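Local coordinates for protein flavodoxin-like domain (Synechococcus elongatus PCC 6301, PDB 3HLY) that probably binds a flavin cofactor and carries electrons, as the flavodoxin-like part of a cyanobacterial flavoprotein, at residues S2-G6 / A52-G58; S73-A77 / Q104-L108. All coordinates share one frame; numbering follows the deposited sequence.

Overall arrangement
Both contacts belong to one flavodoxin-like α/β fold, a five-stranded parallel sheet covered by helices. Contact 1 pairs strand 3-7 with strand 54-58 in the middle of the sheet, while contact 2 joins helices 66-78 and 98-107 on the sheet face that carries L57. Their centres are about 13 Å apart, and contact 1 closes along the chain before contact 2 opens. Helix 66-78 is the next helix or strand in the chain after strand 54-58, and L57 links the two layers: its CD1 is 3.9 Å from I75 CD1, and its CD2 is 4.1 Å from F105 CZ. L57 of strand 54-58 thus gives both helices a shared footing on the sheet.

Contact 1. Residues S2-G6 / A52-G58; sequences SVLIG and ARGIVLG
The flat groups that meet between S2-G6 and A52-G58 are the peptide units of two neighbouring parallel strands, joined by N-H to C=O bonds; V3, I5 and V56 stand on one face of the pair, L4, I55 and L57 on the other. The axes of the short strand segments pass 4.6 Å apart at an angle of 14°. Bonds alternate in the parallel manner, so L4 and G6 each use both N-H and C=O toward the partner strand. L4 N gives to G54 O and G6 N to V56 O (2.8 Å), whereas V56 N reaches L4 O at 2.8 Å in a nearly straight bond, 172° at the hydrogen. S2 O accepts from G54 N at one end, and G6 O from G58 N at the other.

On the V56 face, V3 holds CG1 anti to its backbone N (chi1 179°), which sends this methyl forward to V56 CG2 at 3.9 Å. I5 lies alongside V56 and points the same way, with CG1 3.8 Å from V56 CB. V56 is therefore bordered by V3 and I5 of the other strand. On the opposite face the glycine G6 leaves its backbone accessible to L57, whose CD1 comes within 3.6 Å of G6 O.

In the flavodoxin-like fold this is the centre of the sheet: the backbones of V3 and I5 bond to strand 32-36 through E33 and V35, that of I55 bonds to A84 of strand 84-88, and helix 14-27 covers the V56 face through S18, I21 and L25.

Contact 2. Residues S73-A77 / Q104-L108; sequences STIFA and QFRNL
The backbones of helix 66-78 and helix 98-107 come nearest at F76 and F105, whose CA atoms are 7.4 Å apart. In this flavodoxin-like α/β sandwich the two helices lie side by side on one face of the parallel sheet, where I75 and F105 both rest on L57 of strand 54-58. The 73-77 segment is regular helix, with A77 N bonded to S73 O at 2.9 Å, whereas the bonds from L108 N to Q104 O and F105 O are weak.

The ring of F76 fills the space between the helices, packed against Q104 and F105. Its CG stands beside the backbone N, anti to the carbonyl carbon (chi1 -77°), and this swings the ring toward the second helix. Over one face lies the side-chain amide of Q104, with NE2 3.1 Å above the ring plane and over its centre; amide and ring are inclined at 33°. Q104 is extended beyond CG, which carries the amide across the ring and sets OE1 3.3 Å from F76 CZ. The rings of F76 and F105 meet obliquely, their planes at 44° and their centroids 4.8 Å apart. F76 CE2 comes down on a face of F105, offset toward the rim, while I75 CG2 sits at the edge of that ring, 4.2 Å from F105 CZ. Shortening F76 to an alanine would probably open a gap between the helices, leaving the face of F105 without this cover and the Q104 amide free to turn. At the edge of the F76 ring, near its plane, lies L108 CD1, a methyl that is also 3.4 Å from F76 O.

Contact 1. Residues S2-G6 / A52-G58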
# COMPACT_ATOMS: atom_id res chain seq x y z
N SER A 2 -7.06 4.59 -10.58
CA SER A 2 -5.94 3.62 -10.50
C SER A 2 -5.56 3.36 -9.05
O SER A 2 -6.13 3.95 -8.12
CB SER A 2 -4.71 4.16 -11.24
OG SER A 2 -4.23 5.34 -10.62
N VAL A 3 -4.60 2.46 -8.85
CA VAL A 3 -4.16 2.14 -7.51
C VAL A 3 -2.67 2.46 -7.35
O VAL A 3 -1.86 2.12 -8.20
CB VAL A 3 -4.43 0.67 -7.18
CG1 VAL A 3 -3.93 0.33 -5.78
CG2 VAL A 3 -5.92 0.39 -7.28
N LEU A 4 -2.33 3.16 -6.28
CA LEU A 4 -0.94 3.51 -6.03
C LEU A 4 -0.39 2.54 -5.00
O LEU A 4 -0.95 2.41 -3.92
CB LEU A 4 -0.83 4.92 -5.47
CG LEU A 4 0.53 5.31 -4.86
CD1 LEU A 4 1.61 5.38 -5.95
CD2 LEU A 4 0.41 6.65 -4.17
N ILE A 5 0.70 1.88 -5.33
CA ILE A 5 1.33 0.97 -4.37
C ILE A 5 2.64 1.62 -3.93
O ILE A 5 3.54 1.86 -4.75
CB ILE A 5 1.60 -0.40 -4.99
CG1 ILE A 5 0.27 -1.04 -5.42
CG2 ILE A 5 2.30 -1.31 -3.97
CD1 ILE A 5 0.40 -2.44 -5.97
N GLY A 6 2.73 1.93 -2.65
CA GLY A 6 3.93 2.54 -2.11
C GLY A 6 4.61 1.62 -1.12
O GLY A 6 3.95 0.94 -0.32
N ALA A 52 -5.59 8.60 -7.12
CA ALA A 52 -5.65 7.17 -6.89
C ALA A 52 -7.03 6.75 -6.41
O ALA A 52 -7.62 7.40 -5.57
CB ALA A 52 -4.60 6.76 -5.86
N ARG A 53 -7.55 5.66 -6.94
CA ARG A 53 -8.84 5.19 -6.50
C ARG A 53 -8.55 4.36 -5.23
O ARG A 53 -9.37 4.26 -4.31
CB ARG A 53 -9.50 4.34 -7.59
CG ARG A 53 -10.97 4.11 -7.37
CD ARG A 53 -11.73 3.88 -8.69
NE ARG A 53 -13.05 3.29 -8.44
CZ ARG A 53 -14.01 3.87 -7.72
NH1 ARG A 53 -13.81 5.06 -7.18
NH2 ARG A 53 -15.15 3.23 -7.51
N GLY A 54 -7.34 3.82 -5.18
CA GLY A 54 -6.94 3.02 -4.05
C GLY A 54 -5.48 3.22 -3.76
O GLY A 54 -4.67 3.54 -4.64
N ILE A 55 -5.15 3.03 -2.49
CA ILE A 55 -3.79 3.17 -2.01
C ILE A 55 -3.38 1.87 -1.29
O ILE A 55 -4.10 1.39 -0.43
CB ILE A 55 -3.68 4.33 -1.02
CG1 ILE A 55 -4.14 5.63 -1.68
CG2 ILE A 55 -2.27 4.44 -0.51
CD1 ILE A 55 -4.28 6.77 -0.71
N VAL A 56 -2.24 1.32 -1.66
CA VAL A 56 -1.71 0.13 -1.01
C VAL A 56 -0.37 0.55 -0.43
O VAL A 56 0.48 1.10 -1.15
CB VAL A 56 -1.49 -1.01 -2.00
CG1 VAL A 56 -0.78 -2.18 -1.30
CG2 VAL A 56 -2.82 -1.45 -2.55
N LEU A 57 -0.20 0.32 0.86
CA LEU A 57 1.02 0.68 1.56
C LEU A 57 1.65 -0.48 2.35
O LEU A 57 0.96 -1.23 3.03
CB LEU A 57 0.70 1.83 2.52
CG LEU A 57 1.84 2.62 3.13
CD1 LEU A 57 2.58 3.33 2.02
CD2 LEU A 57 1.29 3.60 4.17
N GLY A 58 2.96 -0.63 2.24
CA GLY A 58 3.64 -1.66 3.01
C GLY A 58 3.99 -0.96 4.31
O GLY A 58 4.18 0.25 4.31

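Contact 2. Residues S73-A77 / Q104-L108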
# COMPACT_ATOMS: atom_id res chain seq x y z
N SER A 73 4.26 11.25 5.29
CA SER A 73 3.43 12.40 5.64
C SER A 73 2.69 12.94 4.42
O SER A 73 1.55 13.41 4.53
CB SER A 73 4.29 13.52 6.23
OG SER A 73 4.86 13.12 7.47
N THR A 74 3.33 12.86 3.26
CA THR A 74 2.71 13.35 2.04
C THR A 74 1.50 12.51 1.62
O THR A 74 0.56 13.03 1.01
CB THR A 74 3.73 13.40 0.89
OG1 THR A 74 4.87 14.17 1.29
CG2 THR A 74 3.10 14.02 -0.34
N ILE A 75 1.54 11.22 1.92
CA ILE A 75 0.43 10.33 1.58
C ILE A 75 -0.75 10.68 2.50
O ILE A 75 -1.87 10.89 2.05
CB ILE A 75 0.83 8.83 1.75
CG1 ILE A 75 1.89 8.47 0.71
CG2 ILE A 75 -0.41 7.93 1.64
CD1 ILE A 75 2.51 7.09 0.88
N PHE A 76 -0.48 10.76 3.80
CA PHE A 76 -1.52 11.08 4.78
C PHE A 76 -2.15 12.43 4.46
O PHE A 76 -3.37 12.59 4.50
CB PHE A 76 -0.94 11.09 6.19
CG PHE A 76 -0.72 9.72 6.76
CD1 PHE A 76 0.48 9.39 7.38
CD2 PHE A 76 -1.71 8.75 6.67
CE1 PHE A 76 0.68 8.11 7.90
CE2 PHE A 76 -1.52 7.47 7.20
CZ PHE A 76 -0.33 7.15 7.81
N ALA A 77 -1.30 13.39 4.12
CA ALA A 77 -1.78 14.72 3.77
C ALA A 77 -2.69 14.69 2.54
O ALA A 77 -3.67 15.39 2.49
CB ALA A 77 -0.59 15.66 3.53
N GLN A 104 -5.20 5.79 11.35
CA GLN A 104 -4.99 7.06 10.66
C GLN A 104 -5.82 7.20 9.38
O GLN A 104 -6.46 8.23 9.18
CB GLN A 104 -3.52 7.23 10.33
CG GLN A 104 -2.81 8.22 11.22
CD GLN A 104 -1.35 8.33 10.88
OE1 GLN A 104 -0.58 7.40 11.10
NE2 GLN A 104 -0.96 9.48 10.32
N PHE A 105 -5.81 6.18 8.53
CA PHE A 105 -6.56 6.21 7.29
C PHE A 105 -8.07 6.21 7.50
O PHE A 105 -8.80 6.93 6.82
CB PHE A 105 -6.17 5.04 6.38
CG PHE A 105 -4.83 5.20 5.72
CD1 PHE A 105 -4.64 6.18 4.74
CD2 PHE A 105 -3.75 4.40 6.08
CE1 PHE A 105 -3.40 6.35 4.13
CE2 PHE A 105 -2.51 4.56 5.48
CZ PHE A 105 -2.33 5.54 4.50
N ARG A 106 -8.56 5.38 8.41
CA ARG A 106 -10.00 5.37 8.64
C ARG A 106 -10.46 6.73 9.15
O ARG A 106 -11.55 7.18 8.82
CB ARG A 106 -10.42 4.27 9.63
CG ARG A 106 -10.56 2.89 8.99
CD ARG A 106 -11.57 2.02 9.76
NE ARG A 106 -11.42 0.59 9.51
CZ ARG A 106 -11.93 -0.08 8.47
NH1 ARG A 106 -12.66 0.54 7.53
NH2 ARG A 106 -11.70 -1.38 8.37
N ASN A 107 -9.61 7.40 9.94
CA ASN A 107 -9.98 8.71 10.44
C ASN A 107 -10.05 9.76 9.34
O ASN A 107 -10.75 10.77 9.48
CB ASN A 107 -9.03 9.17 11.55
CG ASN A 107 -9.59 8.90 12.94
OD1 ASN A 107 -10.81 9.06 13.17
ND2 ASN A 107 -8.72 8.52 13.88
N LEU A 108 -9.33 9.53 8.25
CA LEU A 108 -9.37 10.47 7.12
C LEU A 108 -10.59 10.11 6.30
O LEU A 108 -10.89 10.77 5.31
CB LEU A 108 -8.13 10.34 6.24
CG LEU A 108 -6.81 10.85 6.79
CD1 LEU A 108 -5.71 10.53 5.79
CD2 LEU A 108 -6.90 12.35 7.04